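Local structure of methylmalonyl-CoA carboxyltransferase 5S subunit (Propionibacterium freudenreichii subsp. shermanii, 1RQB) at residues G51-I56 with R88-L93; D82-L87 with A127-D132; L30-A35 with D291-I296; A59-V64 with H287-H292; M40-A45 with G68-D73. The protein catalyses transfer of the carboxyl group from biotin on the 1.3S subunit to pyruvate, forming oxaloacetate, with a cobalt ion in each subunit. All coordinates share one frame; numbering follows the deposited sequence.

The contacts join neighbouring parts of a TIM barrel. Contacts 3 and 4 use overlapping segments of helix 283-296 (Asp291 and His292 are common to both) and have centres about 9 Å apart. Contact 1, whose centre lies about 11 Å from that of contact 4, sets helix 53-58 between helix 283-296, which Ala52 touches through His292 and Phe293, and helix 83-93. Contact 2 extends this row through helix 83-93, where Arg91 NH1 and Asp132 OD2 form a salt bridge of 2.8 Å. Contact 5 borders the active site, its centre about 13 Å from that of contact 3, which holds the cobalt ligand Asp34. Trp84 NE1 and Tyr72 OH, 2.8 Å apart, tie contact 2 to contact 5.

Contact 1: residues G51-I56 with R88-L93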
# COMPACT_ATOMS: atom_id res chain seq x y z
N GLY A 51 -21.66 -13.00 7.11
CA GLY A 51 -20.95 -14.25 6.90
C GLY A 51 -19.53 -14.31 7.44
O GLY A 51 -18.96 -15.40 7.56
N ALA A 52 -18.94 -13.17 7.80
CA ALA A 52 -17.57 -13.16 8.31
C ALA A 52 -17.54 -12.93 9.82
O ALA A 52 -16.48 -13.01 10.44
CB ALA A 52 -16.76 -12.06 7.61
N CYS A 53 -18.70 -12.66 10.42
CA CYS A 53 -18.75 -12.33 11.86
C CYS A 53 -18.19 -13.44 12.76
O CYS A 53 -17.47 -13.15 13.71
CB CYS A 53 -20.17 -11.97 12.27
SG CYS A 53 -20.65 -10.30 11.73
N ALA A 54 -18.53 -14.69 12.48
CA ALA A 54 -18.03 -15.78 13.34
C ALA A 54 -16.50 -15.80 13.33
O ALA A 54 -15.86 -15.93 14.37
CB ALA A 54 -18.59 -17.13 12.87
N ASP A 55 -15.90 -15.65 12.14
CA ASP A 55 -14.43 -15.67 12.05
C ASP A 55 -13.83 -14.42 12.69
O ASP A 55 -12.80 -14.49 13.36
CB ASP A 55 -13.99 -15.81 10.60
CG ASP A 55 -14.27 -17.20 10.06
OD1 ASP A 55 -13.94 -18.18 10.76
OD2 ASP A 55 -14.82 -17.31 8.95
N ILE A 56 -14.46 -13.26 12.50
CA ILE A 56 -13.96 -12.02 13.10
C ILE A 56 -13.96 -12.16 14.62
O ILE A 56 -12.99 -11.80 15.30
CB ILE A 56 -14.84 -10.81 12.67
CG1 ILE A 56 -14.56 -10.48 11.20
CG2 ILE A 56 -14.57 -9.60 13.57
CD1 ILE A 56 -15.43 -9.38 10.60
N ARG A 88 -27.74 -4.72 16.90
CA ARG A 88 -28.21 -5.91 17.62
C ARG A 88 -27.69 -7.19 16.97
O ARG A 88 -27.29 -8.13 17.66
CB ARG A 88 -29.74 -5.93 17.70
CG ARG A 88 -30.27 -4.99 18.77
CD ARG A 88 -31.78 -5.08 18.93
NE ARG A 88 -32.52 -4.43 17.86
CZ ARG A 88 -32.97 -3.18 17.94
NH1 ARG A 88 -32.74 -2.46 19.03
NH2 ARG A 88 -33.64 -2.64 16.93
N THR A 89 -27.69 -7.22 15.64
CA THR A 89 -27.23 -8.41 14.91
C THR A 89 -25.74 -8.63 15.17
O THR A 89 -25.32 -9.76 15.44
CB THR A 89 -27.48 -8.26 13.40
OG1 THR A 89 -28.89 -8.15 13.17
CG2 THR A 89 -26.97 -9.48 12.65
N PHE A 90 -24.94 -7.57 15.11
CA PHE A 90 -23.50 -7.70 15.35
C PHE A 90 -23.25 -8.20 16.78
O PHE A 90 -22.35 -9.02 17.01
CB PHE A 90 -22.80 -6.36 15.16
CG PHE A 90 -22.52 -6.02 13.71
CD1 PHE A 90 -22.47 -4.69 13.30
CD2 PHE A 90 -22.26 -7.01 12.77
CE1 PHE A 90 -22.18 -4.35 11.96
CE2 PHE A 90 -21.97 -6.68 11.43
CZ PHE A 90 -21.93 -5.34 11.04
N ARG A 91 -24.03 -7.71 17.73
CA ARG A 91 -23.85 -8.11 19.14
C ARG A 91 -24.10 -9.61 19.29
O ARG A 91 -23.41 -10.30 20.04
CB ARG A 91 -24.85 -7.35 20.02
CG ARG A 91 -24.83 -7.71 21.51
CD ARG A 91 -23.54 -7.33 22.23
NE ARG A 91 -22.36 -8.09 21.83
CZ ARG A 91 -21.12 -7.75 22.19
NH1 ARG A 91 -20.93 -6.67 22.93
NH2 ARG A 91 -20.09 -8.51 21.85
N LYS A 92 -25.10 -10.10 18.57
CA LYS A 92 -25.50 -11.51 18.63
C LYS A 92 -24.51 -12.42 17.89
O LYS A 92 -24.19 -13.51 18.37
CB LYS A 92 -26.90 -11.66 18.02
CG LYS A 92 -27.38 -13.09 17.87
CD LYS A 92 -28.79 -13.14 17.29
CE LYS A 92 -28.90 -12.40 15.95
NZ LYS A 92 -27.89 -12.84 14.94
N LEU A 93 -24.01 -11.98 16.74
CA LEU A 93 -23.10 -12.83 15.95
C LEU A 93 -21.65 -12.76 16.45
O LEU A 93 -20.84 -13.60 16.08
CB LEU A 93 -23.16 -12.43 14.48
CG LEU A 93 -24.53 -12.63 13.83
CD1 LEU A 93 -24.49 -12.15 12.39
CD2 LEU A 93 -24.92 -14.10 13.89
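Cys53, in the first turn of helix 53-58, and Leu93, in the last turn of helix 83-93, bring the two backbones within 6.0 Å, measured CA to CA. At that point the beta carbons meet, Cys53 CB lying 3.7 Å from Leu93 CB. With SG anti to the carbonyl carbon (chi1 -76°), the thiol reaches the ring of Phe90, one helical turn before Leu93. Cys53 SG lies 3.8 Å from Phe90 CD2 and 3.9 Å from Phe90 CE2, so it faces one ring bond. The line from Cys53 SG to the Phe90 centroid, 4.9 Å long, is 76° off the ring normal, which identifies an edge-on sulfur-aromatic contact. Both helices belong to the outer layer of the TIM barrel, one preceding strand 63-68 and the other strand 99-103. Inward, Phe90 packs on Cys66 of strand 63-68 and on Leu32 of helix 31-39. Toward the outside burial declines: Leu93 is partly exposed, and exposed Ala54 only grazes it, Ala54 N lying 4.4 Å from Leu93 O.

Contact 2: residues D82-L87 with A127-D132; sequences DPWERL and AENGMD
Leu87 and Met131 form the tight end of this contact: the methyl carbons Leu87 CD1 and Met131 CE (a selenomethionine) are 3.5 Å apart, closer than usual for two carbons. The bends of Met131 at chi2 and chi3, 53° and 60°, fold its chain back so that CE arrives across the leucine at about a right angle. The other branch, Leu87 CD2, rests 3.7 Å from Asn129 CB. Trp67 of strand 63-68 touches both Leu87 and Met131 from the barrel side. The contact thus joins the start of helix 83-93 to the turn leading from helix 116-128 into strand 133-136 of the TIM barrel. There Gly130, the first residue to leave helical angles, with positive phi, forms a Schellman motif; at the N-terminus of helix 83-93, Asp82 OD1 caps Trp84 N at 3.0 Å. The Trp84 side is looser and polar. Asn129 ND2 stands obliquely against the indole, 3.5 Å from Trp84 CE3, the planes 53° apart. Lys125 O and Glu448 OE1 hold ND2, and Arg88 NH1 holds OD1. Helix 447-455 covers the indole, whose NE1 is hydrogen-bonded to Tyr72 OH. Glu85 and Glu128 are exposed.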
# COMPACT_ATOMS: atom_id res chain seq x y z
N ASP A 82 -32.36 -0.49 9.36
CA ASP A 82 -32.40 0.17 10.67
C ASP A 82 -31.03 -0.04 11.33
O ASP A 82 -30.63 -1.17 11.59
CB ASP A 82 -33.49 -0.46 11.55
CG ASP A 82 -33.77 0.36 12.81
OD1 ASP A 82 -32.83 0.98 13.33
OD2 ASP A 82 -34.94 0.37 13.27
N PRO A 83 -30.30 1.05 11.60
CA PRO A 83 -28.96 0.95 12.22
C PRO A 83 -28.98 0.19 13.55
O PRO A 83 -28.02 -0.48 13.90
CB PRO A 83 -28.54 2.40 12.42
CG PRO A 83 -29.42 3.19 11.49
CD PRO A 83 -30.73 2.45 11.51
N TRP A 84 -30.07 0.32 14.30
CA TRP A 84 -30.16 -0.36 15.60
C TRP A 84 -30.29 -1.87 15.40
O TRP A 84 -29.82 -2.66 16.22
CB TRP A 84 -31.35 0.21 16.40
CG TRP A 84 -31.18 1.69 16.72
CD1 TRP A 84 -31.70 2.74 16.01
CD2 TRP A 84 -30.41 2.27 17.78
NE1 TRP A 84 -31.30 3.93 16.57
CE2 TRP A 84 -30.51 3.67 17.65
CE3 TRP A 84 -29.64 1.74 18.83
CZ2 TRP A 84 -29.88 4.56 18.54
CZ3 TRP A 84 -29.01 2.62 19.71
CH2 TRP A 84 -29.13 4.01 19.56
N GLU A 85 -30.91 -2.30 14.30
CA GLU A 85 -31.03 -3.74 14.05
C GLU A 85 -29.65 -4.29 13.67
O GLU A 85 -29.30 -5.42 14.00
CB GLU A 85 -32.02 -4.01 12.92
CG GLU A 85 -32.20 -5.48 12.57
CD GLU A 85 -32.90 -6.27 13.66
OE1 GLU A 85 -33.15 -7.48 13.44
OE2 GLU A 85 -33.21 -5.70 14.73
N ARG A 86 -28.86 -3.48 12.96
CA ARG A 86 -27.51 -3.91 12.57
C ARG A 86 -26.66 -4.10 13.82
O ARG A 86 -25.94 -5.09 13.95
CB ARG A 86 -26.85 -2.87 11.64
CG ARG A 86 -25.39 -3.19 11.32
CD ARG A 86 -24.70 -2.13 10.43
NE ARG A 86 -25.22 -2.14 9.06
CZ ARG A 86 -24.63 -1.52 8.03
NH1 ARG A 86 -23.51 -0.84 8.21
NH2 ARG A 86 -25.15 -1.62 6.81
N LEU A 87 -26.76 -3.15 14.75
CA LEU A 87 -26.00 -3.24 16.01
C LEU A 87 -26.43 -4.49 16.78
O LEU A 87 -25.60 -5.24 17.29
CB LEU A 87 -26.22 -1.99 16.87
CG LEU A 87 -25.64 -2.02 18.30
CD1 LEU A 87 -24.15 -2.35 18.26
CD2 LEU A 87 -25.88 -0.68 18.96
N ALA A 127 -25.33 1.58 24.50
CA ALA A 127 -24.79 0.63 25.48
C ALA A 127 -25.78 -0.51 25.72
O ALA A 127 -25.40 -1.68 25.78
CB ALA A 127 -24.51 1.35 26.80
N GLU A 128 -27.05 -0.17 25.84
CA GLU A 128 -28.10 -1.18 26.09
C GLU A 128 -28.16 -2.19 24.95
O GLU A 128 -28.41 -3.37 25.18
CB GLU A 128 -29.45 -0.49 26.23
CG GLU A 128 -30.59 -1.41 26.60
CD GLU A 128 -31.92 -0.68 26.63
OE1 GLU A 128 -31.95 0.47 27.12
OE2 GLU A 128 -32.92 -1.26 26.16
N ASN A 129 -27.93 -1.73 23.73
CA ASN A 129 -28.02 -2.61 22.55
C ASN A 129 -26.71 -3.36 22.29
O ASN A 129 -26.63 -4.14 21.34
CB ASN A 129 -28.49 -1.80 21.35
CG ASN A 129 -30.00 -1.60 21.34
OD1 ASN A 129 -30.75 -2.56 21.18
ND2 ASN A 129 -30.46 -0.37 21.56
N GLY A 130 -25.70 -3.14 23.13
CA GLY A 130 -24.45 -3.87 22.98
C GLY A 130 -23.10 -3.19 22.78
O GLY A 130 -22.08 -3.87 22.81
N MSE A 131 -23.07 -1.88 22.61
CA MSE A 131 -21.79 -1.19 22.36
C MSE A 131 -20.88 -1.31 23.59
O MSE A 131 -21.33 -1.14 24.72
CB MSE A 131 -22.05 0.27 22.02
CG MSE A 131 -20.84 0.98 21.49
SE MSE A 131 -20.13 -0.04 20.00
CE MSE A 131 -21.64 -0.01 18.83
N ASP A 132 -19.59 -1.59 23.36
CA ASP A 132 -18.63 -1.77 24.46
C ASP A 132 -17.64 -0.60 24.55
O ASP A 132 -17.40 -0.07 25.63
CB ASP A 132 -17.81 -3.06 24.27
CG ASP A 132 -18.66 -4.32 24.35
OD1 ASP A 132 -19.34 -4.52 25.39
OD2 ASP A 132 -18.65 -5.12 23.38

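Contact 3: residues L30-A35 with D291-I296; sequences LVLRDA and DHFKAI. With CO (cobalt (II) ion), chain B.
With chi1 68°, Val31 CG1 sits between N and the carbonyl carbon, which leaves CG2 anti to N; Phe293 holds CG anti to its carbonyl carbon (chi1 -73°), and the two side chains approach from opposite directions, the methyl coming over the ring face. The result is a CH-pi contact between two helices of the TIM barrel, 31-39 and 283-296. Val31 CG2 is 3.7 Å from the Phe293 ring centroid and only 9° off the normal, over the middle of the face. The opposite face carries His292 CD2, 3.7 Å above the plane, so the phenyl ring is sandwiched. Leu32 adds a looser approach at about a right angle, with CD2 4.1 Å from Phe293 CZ. Helix 31-39 opens with a pi-type turn, closed by Ala35 N to Leu30 O at 3.0 Å, and the same turn carries Arg33 and Asp34 to the catalytic end. Arg33 NE bridges to Glu65; this Asp, Arg and Glu set is consistent with the signature of the DRE-TIM family. His226, His228 and carboxylated Lys195 also bind the cobalt. Asp34 OD1 lies 2.0 Å from the metal, while Asp34 OD2 accepts a hydrogen bond of 2.6 Å from a water that is a further cobalt ligand.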
# COMPACT_ATOMS: atom_id res chain seq x y z
N LEU A 30 -11.21 -2.88 11.40
CA LEU A 30 -12.08 -1.80 10.91
C LEU A 30 -12.92 -2.21 9.70
O LEU A 30 -13.66 -1.38 9.17
CB LEU A 30 -11.20 -0.62 10.48
CG LEU A 30 -10.25 -0.03 11.52
CD1 LEU A 30 -9.25 0.92 10.83
CD2 LEU A 30 -11.07 0.73 12.57
N VAL A 31 -12.84 -3.45 9.26
CA VAL A 31 -13.55 -3.86 8.03
C VAL A 31 -15.06 -3.62 8.08
O VAL A 31 -15.65 -3.31 7.05
CB VAL A 31 -13.28 -5.36 7.66
CG1 VAL A 31 -13.93 -6.29 8.69
CG2 VAL A 31 -13.84 -5.66 6.26
N LEU A 32 -15.68 -3.72 9.25
CA LEU A 32 -17.14 -3.58 9.33
C LEU A 32 -17.61 -2.12 9.42
O LEU A 32 -18.81 -1.86 9.38
CB LEU A 32 -17.69 -4.37 10.51
CG LEU A 32 -17.37 -5.86 10.50
CD1 LEU A 32 -17.96 -6.50 11.74
CD2 LEU A 32 -17.92 -6.54 9.23
N ARG A 33 -16.69 -1.17 9.52
CA ARG A 33 -17.14 0.23 9.60
C ARG A 33 -16.26 1.14 8.75
O ARG A 33 -16.62 1.48 7.62
CB ARG A 33 -17.17 0.71 11.06
CG ARG A 33 -17.99 2.01 11.30
CD ARG A 33 -17.37 3.26 10.69
NE ARG A 33 -16.11 3.61 11.36
CZ ARG A 33 -15.52 4.79 11.25
NH1 ARG A 33 -16.07 5.74 10.49
NH2 ARG A 33 -14.39 5.03 11.90
N ASP A 34 -15.10 1.52 9.25
CA ASP A 34 -14.27 2.51 8.55
C ASP A 34 -13.74 2.01 7.20
O ASP A 34 -13.59 2.81 6.27
CB ASP A 34 -13.11 2.97 9.44
CG ASP A 34 -12.68 4.41 9.15
OD1 ASP A 34 -11.58 4.80 9.59
OD2 ASP A 34 -13.45 5.16 8.51
N ALA A 35 -13.45 0.72 7.05
CA ALA A 35 -12.90 0.26 5.77
C ALA A 35 -13.87 0.52 4.62
O ALA A 35 -13.47 1.08 3.60
CB ALA A 35 -12.53 -1.24 5.83
N ASP A 291 -10.62 -13.81 2.48
CA ASP A 291 -11.24 -14.46 1.32
C ASP A 291 -12.72 -14.08 1.23
O ASP A 291 -13.27 -13.90 0.14
CB ASP A 291 -11.08 -15.98 1.41
CG ASP A 291 -9.67 -16.43 1.03
OD1 ASP A 291 -8.85 -15.56 0.65
OD2 ASP A 291 -9.38 -17.65 1.11
N HIS A 292 -13.36 -13.93 2.37
CA HIS A 292 -14.78 -13.56 2.38
C HIS A 292 -14.97 -12.21 1.69
O HIS A 292 -15.79 -12.06 0.79
CB HIS A 292 -15.29 -13.43 3.81
CG HIS A 292 -16.71 -12.97 3.89
ND1 HIS A 292 -17.77 -13.83 3.79
CD2 HIS A 292 -17.24 -11.73 3.98
CE1 HIS A 292 -18.90 -13.14 3.81
NE2 HIS A 292 -18.60 -11.86 3.92
N PHE A 293 -14.20 -11.20 2.11
CA PHE A 293 -14.39 -9.87 1.54
C PHE A 293 -13.79 -9.76 0.13
O PHE A 293 -14.22 -8.92 -0.66
CB PHE A 293 -13.85 -8.79 2.48
CG PHE A 293 -14.72 -8.59 3.69
CD1 PHE A 293 -14.39 -9.15 4.91
CD2 PHE A 293 -15.95 -7.93 3.56
CE1 PHE A 293 -15.27 -9.07 6.00
CE2 PHE A 293 -16.84 -7.85 4.64
CZ PHE A 293 -16.50 -8.42 5.86
N LYS A 294 -12.81 -10.59 -0.19
CA LYS A 294 -12.21 -10.53 -1.53
C LYS A 294 -13.28 -10.89 -2.57
O LYS A 294 -13.32 -10.32 -3.67
CB LYS A 294 -11.04 -11.50 -1.65
CG LYS A 294 -10.40 -11.46 -3.03
CD LYS A 294 -9.22 -12.41 -3.17
CE LYS A 294 -8.64 -12.32 -4.58
NZ LYS A 294 -8.33 -10.90 -5.00
N ALA A 295 -14.16 -11.81 -2.21
CA ALA A 295 -15.22 -12.27 -3.12
C ALA A 295 -16.35 -11.24 -3.21
O ALA A 295 -17.04 -11.16 -4.22
CB ALA A 295 -15.77 -13.61 -2.62
N ILE A 296 -16.52 -10.43 -2.17
CA ILE A 296 -17.62 -9.46 -2.13
C ILE A 296 -17.24 -8.09 -2.69
O ILE A 296 -18.07 -7.41 -3.29
CB ILE A 296 -18.11 -9.31 -0.67
CG1 ILE A 296 -19.03 -10.47 -0.33
CG2 ILE A 296 -18.76 -7.94 -0.43
CD1 ILE A 296 -19.40 -10.54 1.12
CO CO B . -10.87 6.62 10.07
O HOH W 1 -12.46 7.55 8.75

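Contact 4: residues A59-V64 with H287-H292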
# COMPACT_ATOMS: atom_id res chain seq x y z
N ALA A 59 -10.98 -14.22 15.84
CA ALA A 59 -9.65 -13.90 15.30
C ALA A 59 -8.68 -13.42 16.39
O ALA A 59 -7.47 -13.55 16.23
CB ALA A 59 -9.76 -12.86 14.20
N GLY A 60 -9.20 -12.84 17.47
CA GLY A 60 -8.32 -12.35 18.54
C GLY A 60 -8.12 -10.84 18.60
O GLY A 60 -7.19 -10.35 19.23
N TYR A 61 -9.01 -10.08 17.97
CA TYR A 61 -8.89 -8.62 17.95
C TYR A 61 -9.19 -8.02 19.32
O TYR A 61 -9.98 -8.57 20.09
CB TYR A 61 -9.90 -8.03 16.96
CG TYR A 61 -9.67 -8.41 15.52
CD1 TYR A 61 -10.60 -9.18 14.83
CD2 TYR A 61 -8.56 -7.93 14.83
CE1 TYR A 61 -10.44 -9.47 13.47
CE2 TYR A 61 -8.38 -8.20 13.47
CZ TYR A 61 -9.33 -8.97 12.80
OH TYR A 61 -9.19 -9.18 11.45
N TRP A 62 -8.58 -6.87 19.62
CA TRP A 62 -8.85 -6.18 20.89
C TRP A 62 -10.28 -5.65 20.84
O TRP A 62 -11.03 -5.73 21.82
CB TRP A 62 -7.87 -5.01 21.07
CG TRP A 62 -8.10 -4.30 22.39
CD1 TRP A 62 -7.76 -4.75 23.63
CD2 TRP A 62 -8.85 -3.10 22.58
NE1 TRP A 62 -8.26 -3.90 24.60
CE2 TRP A 62 -8.93 -2.88 23.98
CE3 TRP A 62 -9.46 -2.18 21.72
CZ2 TRP A 62 -9.60 -1.78 24.54
CZ3 TRP A 62 -10.13 -1.08 22.27
CH2 TRP A 62 -10.19 -0.89 23.66
N SER A 63 -10.67 -5.11 19.69
CA SER A 63 -12.04 -4.63 19.47
C SER A 63 -12.35 -4.71 17.98
O SER A 63 -11.46 -4.85 17.14
CB SER A 63 -12.22 -3.17 19.95
OG SER A 63 -11.55 -2.24 19.11
N VAL A 64 -13.64 -4.64 17.67
CA VAL A 64 -14.15 -4.68 16.29
C VAL A 64 -14.98 -3.42 16.05
O VAL A 64 -16.05 -3.25 16.64
CB VAL A 64 -15.05 -5.93 16.10
CG1 VAL A 64 -15.61 -5.96 14.69
CG2 VAL A 64 -14.21 -7.21 16.39
N HIS A 287 -7.29 -15.40 7.31
CA HIS A 287 -7.34 -15.86 5.91
C HIS A 287 -8.79 -16.03 5.46
O HIS A 287 -9.15 -15.68 4.34
CB HIS A 287 -6.59 -17.18 5.78
CG HIS A 287 -6.56 -17.73 4.39
ND1 HIS A 287 -5.75 -17.20 3.41
CD2 HIS A 287 -7.26 -18.72 3.81
CE1 HIS A 287 -5.95 -17.85 2.28
NE2 HIS A 287 -6.86 -18.79 2.49
N LYS A 288 -9.63 -16.56 6.35
CA LYS A 288 -11.05 -16.77 6.01
C LYS A 288 -11.77 -15.42 5.85
O LYS A 288 -12.61 -15.26 4.97
CB LYS A 288 -11.76 -17.58 7.10
CG LYS A 288 -11.22 -18.99 7.30
CD LYS A 288 -12.04 -19.71 8.37
CE LYS A 288 -11.47 -21.09 8.68
NZ LYS A 288 -11.29 -21.93 7.46
N ILE A 289 -11.45 -14.47 6.72
CA ILE A 289 -12.08 -13.15 6.64
C ILE A 289 -11.65 -12.47 5.34
O ILE A 289 -12.45 -11.88 4.61
CB ILE A 289 -11.67 -12.28 7.85
CG1 ILE A 289 -12.14 -12.96 9.14
CG2 ILE A 289 -12.26 -10.87 7.73
CD1 ILE A 289 -11.42 -12.46 10.39
N ARG A 290 -10.35 -12.57 5.04
CA ARG A 290 -9.80 -11.96 3.83
C ARG A 290 -10.52 -12.48 2.58
O ARG A 290 -10.96 -11.71 1.73
CB ARG A 290 -8.32 -12.28 3.68
CG ARG A 290 -7.72 -11.62 2.46
CD ARG A 290 -6.27 -12.01 2.27
NE ARG A 290 -6.13 -13.38 1.83
CZ ARG A 290 -6.08 -13.74 0.55
NH1 ARG A 290 -6.17 -12.81 -0.40
NH2 ARG A 290 -5.93 -15.02 0.21
N ASP A 291 -10.62 -13.81 2.48
CA ASP A 291 -11.24 -14.46 1.32
C ASP A 291 -12.72 -14.08 1.23
O ASP A 291 -13.27 -13.90 0.14
CB ASP A 291 -11.08 -15.98 1.41
CG ASP A 291 -9.67 -16.43 1.03
OD1 ASP A 291 -8.85 -15.56 0.65
OD2 ASP A 291 -9.38 -17.65 1.11
N HIS A 292 -13.36 -13.93 2.37
CA HIS A 292 -14.78 -13.56 2.38
C HIS A 292 -14.97 -12.21 1.69
O HIS A 292 -15.79 -12.06 0.79
CB HIS A 292 -15.29 -13.43 3.81
CG HIS A 292 -16.71 -12.97 3.89
ND1 HIS A 292 -17.77 -13.83 3.79
CD2 HIS A 292 -17.24 -11.73 3.98
CE1 HIS A 292 -18.90 -13.14 3.81
NE2 HIS A 292 -18.60 -11.86 3.92
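The ring of Tyr61 offers its edge to Ile289: CD1 of the isoleucine lies near the ring plane, 4.1 Å from Tyr61 OH and 4.4 Å from Tyr61 CE1. Within helix 283-296, away from this contact, a second set of flat groups gathers: Asp291 OD1 sits 3.0 Å above one face of the Arg290 guanidinium, offset toward the rim, an ion pair of charges only, while His287 ND1 lies at its edge. Ile289 CG1 is anti to the carbonyl carbon and chi2 is near trans (161°), so that Ile289 CD1 extends from the helix toward Ala59 CB, 4.2 Å away. Ala59 and Tyr61 flank Gly60, which leaves helix 53-58 with a positive phi of 104° as the chain turns toward strand 63-68 of the TIM barrel. One methyl thus bridges helix 283-296 to this connection. With 76 Å² buried and every approach at van der Waals range, the attraction is dispersive and weakly directional; Tyr61 OH has its polar partner elsewhere, in a weak hydrogen bond with Glu29.

Contact 5: residues M40-A45 with G68-D73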
# COMPACT_ATOMS: atom_id res chain seq x y z
N MSE A 40 -15.64 2.45 -0.07
CA MSE A 40 -16.79 2.28 -0.97
C MSE A 40 -18.03 3.04 -0.51
O MSE A 40 -19.16 2.54 -0.57
CB MSE A 40 -17.06 0.78 -1.18
CG MSE A 40 -17.17 -0.05 0.06
SE MSE A 40 -16.40 -1.84 -0.27
CE MSE A 40 -14.55 -1.44 0.03
N ALA A 41 -17.79 4.27 -0.07
CA ALA A 41 -18.83 5.23 0.33
C ALA A 41 -19.82 4.67 1.36
O ALA A 41 -21.00 4.99 1.31
CB ALA A 41 -19.58 5.71 -0.93
N THR A 42 -19.34 3.83 2.27
CA THR A 42 -20.18 3.29 3.36
C THR A 42 -21.38 2.51 2.83
O THR A 42 -22.37 2.34 3.54
CB THR A 42 -20.75 4.44 4.25
OG1 THR A 42 -19.87 5.57 4.24
CG2 THR A 42 -20.92 3.97 5.67
N ARG A 43 -21.29 1.96 1.61
CA ARG A 43 -22.44 1.27 1.02
C ARG A 43 -22.51 -0.22 1.36
O ARG A 43 -23.43 -0.90 0.92
CB ARG A 43 -22.42 1.42 -0.50
CG ARG A 43 -22.63 2.84 -1.02
CD ARG A 43 -23.96 3.40 -0.55
NE ARG A 43 -24.44 4.47 -1.42
CZ ARG A 43 -23.96 5.71 -1.47
NH1 ARG A 43 -22.95 6.08 -0.70
NH2 ARG A 43 -24.51 6.57 -2.31
N MSE A 44 -21.58 -0.74 2.15
CA MSE A 44 -21.58 -2.19 2.44
C MSE A 44 -22.91 -2.65 3.05
O MSE A 44 -23.34 -2.15 4.09
CB MSE A 44 -20.46 -2.56 3.40
CG MSE A 44 -20.51 -4.03 3.75
SE MSE A 44 -19.46 -5.01 2.50
CE MSE A 44 -17.88 -4.85 3.46
N ALA A 45 -23.51 -3.65 2.42
CA ALA A 45 -24.80 -4.20 2.89
C ALA A 45 -24.54 -5.23 3.99
O ALA A 45 -23.58 -6.00 3.94
CB ALA A 45 -25.54 -4.85 1.74
N GLY A 68 -21.47 3.51 14.13
CA GLY A 68 -21.13 4.91 14.22
C GLY A 68 -20.53 5.43 12.94
O GLY A 68 -20.61 4.79 11.89
N GLY A 69 -19.90 6.60 13.02
CA GLY A 69 -19.33 7.19 11.82
C GLY A 69 -20.50 7.48 10.89
O GLY A 69 -21.59 7.83 11.34
N ALA A 70 -20.28 7.29 9.59
CA ALA A 70 -21.31 7.58 8.58
C ALA A 70 -22.22 6.37 8.34
O ALA A 70 -23.12 6.44 7.51
CB ALA A 70 -20.64 7.98 7.26
N THR A 71 -22.05 5.28 9.07
CA THR A 71 -22.87 4.09 8.80
C THR A 71 -24.33 4.28 9.20
O THR A 71 -25.22 3.68 8.59
CB THR A 71 -22.34 2.82 9.49
OG1 THR A 71 -22.41 2.97 10.90
CG2 THR A 71 -20.90 2.54 9.06
N TYR A 72 -24.61 5.10 10.21
CA TYR A 72 -26.01 5.30 10.61
C TYR A 72 -26.76 5.95 9.44
O TYR A 72 -27.79 5.47 8.98
CB TYR A 72 -26.06 6.20 11.85
CG TYR A 72 -27.35 6.14 12.65
CD1 TYR A 72 -27.37 5.54 13.91
CD2 TYR A 72 -28.52 6.75 12.19
CE1 TYR A 72 -28.53 5.54 14.70
CE2 TYR A 72 -29.69 6.77 12.97
CZ TYR A 72 -29.67 6.16 14.22
OH TYR A 72 -30.79 6.19 15.02
N ASP A 73 -26.19 7.04 8.94
CA ASP A 73 -26.77 7.76 7.80
C ASP A 73 -26.92 6.82 6.59
O ASP A 73 -27.97 6.80 5.95
CB ASP A 73 -25.87 8.93 7.40
CG ASP A 73 -26.32 9.59 6.10
OD1 ASP A 73 -27.26 10.41 6.14
OD2 ASP A 73 -25.75 9.28 5.03
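Thr42 and Thr71 cross at about a right angle and meet through their methyl branches, Thr42 CG2 lying 3.7 Å from Thr71 CG2 and equally far from Thr71 CA. The methyl of Thr42 also faces the backbone just before Thr71, with Ala70 O 3.8 Å from Thr42 CG2. Its hydroxyl branch lies beside the alanine, Thr42 OG1 being 3.9 Å from Ala70 CB; at that range the approach is plain van der Waals contact. The two threonines therefore divide their branches: carbon meets carbon between them, while the hydroxyl of Thr71 turns back into its own segment. With chi1 at 64°, Thr71 OG1 lies between N and the carbonyl carbon and donates to Gly68 O at 2.7 Å, tilted 20° from the carbonyl plane. The backbone bond from Thr71 N to Gly68 O, 3.2 Å, closes the type II' turn from Gly68 to Thr71, and the hydroxyl bond adds a second grip on that oxygen. Thr42 is presented by a type I' turn, Met40 to Arg43, with positive phi at Ala41 and Thr42; Arg43 NH1 donates to Ala41 O, in the carbonyl plane. Gln37 OE1 accepts from Ala70 N, and Ser74 OG bonds Thr42 O. Loops following a barrel strand and a helix here line the catalytic end of a TIM barrel: Ala70 and Gln37 belong to the substrate site, and the Ala70 side chain is about 10 Å from the cobalt.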